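VC0179-like protein (Escherichia coli, PDB 4XJ6) is a bacterial dinucleotide cyclase, a homolog of cyclic GMP-AMP synthase that probably joins nucleoside triphosphates into a cyclic dinucleotide with the aid of magnesium. Local coordinates at residues F45-Q50 / K71-Y76. Sequence-based numbering, arbitrary orientation.
Sequences FQEARQ and KTNVRY
A single carboxylate oxygen, OE1 of Glu47, takes two hydrogen bonds from Asn73. The side-chain amide delivers the shorter, Asn73 ND2 to Glu47 OE1 at 2.8 Å, reaching the syn side of the oxygen but 33° out of the carboxylate plane. The backbone N of Asn73 adds a longer and straighter bond to Glu47 OE1, 3.2 Å with an N-H...O angle of 170°. Since the two donors come from opposite faces of the carboxylate, the oxygen is gripped between them, which should restrain the rotation of the group. Glutamate has the length to bridge the gap: its chain runs extended beyond CG (chi2 175°), carrying the acceptor well out from the helix backbone. Asparagine suits the other side, because its short side chain places an amide N-H close to its own backbone N-H, and both can serve one acceptor. The Asn73 side chain lies nearly perpendicular across the end of the Glu47 chain, bringing its amide nitrogen to the carboxylate.

Thr72 comes just before the 3-10 segment 73-76. Thr72 OG1 accepts from Val74 N at 3.2 Å, closing an ST turn over Asn73, and also hydrogen-bonds to Leu69 O at the end of helix 62-69. The hydroxyl thus ties that helix end to the following turn, while the contact as a whole fastens the loop between helices 62-69 and 79-90 to the long helix 24-57 of this nucleotidyltransferase, about 27 Å, centre to centre, from the middle of the chain.

Around the polar centre the packing is modest. The side chains of Thr72 and Glu47 run alongside each other, pointing opposite ways, with Thr72 CG2 3.9 Å from Glu47 CB and Thr72 CB 3.4 Å from Glu47 OE1. Beta-branching lets threonine offer a methyl to the glutamate chain while its hydroxyl serves the turn. Asn73 is buried, also touching Arg40 and Val44 of helix 24-57 and Ser162 of helix 149-166.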
# COMPACT_ATOMS: atom_id res chain seq x y z
N PHE A 45 -16.99 -12.04 9.26
CA PHE A 45 -16.32 -12.91 10.22
C PHE A 45 -17.28 -13.38 11.30
O PHE A 45 -17.24 -14.54 11.71
CB PHE A 45 -15.12 -12.19 10.84
CG PHE A 45 -13.81 -12.47 10.15
CD1 PHE A 45 -13.52 -11.90 8.92
CD2 PHE A 45 -12.87 -13.31 10.73
CE1 PHE A 45 -12.32 -12.16 8.29
CE2 PHE A 45 -11.67 -13.57 10.10
CZ PHE A 45 -11.39 -13.00 8.88
N GLN A 46 -18.14 -12.48 11.77
CA GLN A 46 -19.14 -12.83 12.78
C GLN A 46 -20.13 -13.86 12.25
O GLN A 46 -20.45 -14.84 12.92
CB GLN A 46 -19.89 -11.58 13.26
CG GLN A 46 -21.07 -11.89 14.17
CD GLN A 46 -21.78 -10.65 14.66
OE1 GLN A 46 -21.28 -9.94 15.54
NE2 GLN A 46 -22.96 -10.38 14.11
N GLU A 47 -20.62 -13.62 11.03
CA GLU A 47 -21.55 -14.53 10.38
C GLU A 47 -20.92 -15.90 10.19
O GLU A 47 -21.57 -16.93 10.39
CB GLU A 47 -21.99 -13.96 9.03
CG GLU A 47 -22.89 -12.73 9.13
CD GLU A 47 -23.22 -12.14 7.77
OE1 GLU A 47 -22.39 -12.26 6.85
OE2 GLU A 47 -24.31 -11.55 7.63
N ALA A 48 -19.65 -15.92 9.79
CA ALA A 48 -18.92 -17.16 9.59
C ALA A 48 -18.69 -17.87 10.92
O ALA A 48 -18.80 -19.09 11.01
CB ALA A 48 -17.60 -16.89 8.89
N ARG A 49 -18.37 -17.09 11.95
CA ARG A 49 -18.13 -17.63 13.29
C ARG A 49 -19.37 -18.31 13.84
O ARG A 49 -19.29 -19.38 14.44
CB ARG A 49 -17.67 -16.53 14.25
CG ARG A 49 -16.20 -16.18 14.12
CD ARG A 49 -15.78 -15.20 15.21
NE ARG A 49 -16.47 -13.93 15.10
CZ ARG A 49 -16.57 -13.05 16.09
NH1 ARG A 49 -16.02 -13.33 17.27
NH2 ARG A 49 -17.21 -11.91 15.91
N GLN A 50 -20.52 -17.68 13.63
CA GLN A 50 -21.80 -18.22 14.09
C GLN A 50 -22.07 -19.59 13.48
O GLN A 50 -22.49 -20.52 14.18
CB GLN A 50 -22.94 -17.26 13.75
CG GLN A 50 -24.30 -17.72 14.25
CD GLN A 50 -24.36 -17.83 15.77
OE1 GLN A 50 -24.34 -18.92 16.33
NE2 GLN A 50 -24.44 -16.68 16.43
N LYS A 71 -27.33 -17.45 3.50
CA LYS A 71 -28.21 -16.48 4.12
C LYS A 71 -27.38 -15.31 4.62
O LYS A 71 -27.91 -14.33 5.14
CB LYS A 71 -29.00 -17.11 5.27
CG LYS A 71 -29.95 -18.21 4.85
CD LYS A 71 -30.57 -18.89 6.06
CE LYS A 71 -31.34 -20.14 5.65
NZ LYS A 71 -31.46 -21.11 6.78
N THR A 72 -26.07 -15.43 4.46
CA THR A 72 -25.13 -14.39 4.88
C THR A 72 -24.52 -13.68 3.68
O THR A 72 -24.99 -13.83 2.55
CB THR A 72 -24.01 -14.98 5.75
OG1 THR A 72 -23.13 -15.76 4.93
CG2 THR A 72 -24.58 -15.86 6.85
N ASN A 73 -23.46 -12.91 3.93
CA ASN A 73 -22.77 -12.19 2.86
C ASN A 73 -22.04 -13.13 1.90
O ASN A 73 -21.63 -12.72 0.82
CB ASN A 73 -21.77 -11.19 3.45
CG ASN A 73 -22.44 -9.95 4.00
OD1 ASN A 73 -22.83 -9.05 3.25
ND2 ASN A 73 -22.58 -9.88 5.32
N VAL A 74 -21.88 -14.38 2.31
CA VAL A 74 -21.25 -15.41 1.49
C VAL A 74 -22.05 -15.65 0.21
O VAL A 74 -21.55 -16.20 -0.76
CB VAL A 74 -21.09 -16.74 2.30
CG1 VAL A 74 -20.39 -17.82 1.48
CG2 VAL A 74 -20.32 -16.48 3.58
N ARG A 75 -23.31 -15.20 0.23
CA ARG A 75 -24.16 -15.16 -0.96
C ARG A 75 -23.45 -14.66 -2.21
O ARG A 75 -23.69 -15.14 -3.32
CB ARG A 75 -25.38 -14.27 -0.71
CG ARG A 75 -26.55 -14.94 -0.01
CD ARG A 75 -27.68 -13.96 0.27
NE ARG A 75 -27.32 -12.97 1.28
CZ ARG A 75 -27.24 -11.66 1.07
NH1 ARG A 75 -27.52 -11.17 -0.13
NH2 ARG A 75 -26.90 -10.84 2.05
N TYR A 76 -22.56 -13.68 -2.03
CA TYR A 76 -21.99 -12.92 -3.14
C TYR A 76 -20.73 -13.55 -3.74
O TYR A 76 -20.21 -13.07 -4.74
CB TYR A 76 -21.70 -11.49 -2.68
CG TYR A 76 -22.94 -10.76 -2.23
CD1 TYR A 76 -23.93 -10.41 -3.15
CD2 TYR A 76 -23.14 -10.43 -0.90
CE1 TYR A 76 -25.07 -9.74 -2.75
CE2 TYR A 76 -24.29 -9.77 -0.49
CZ TYR A 76 -25.25 -9.42 -1.41
OH TYR A 76 -26.38 -8.77 -1.00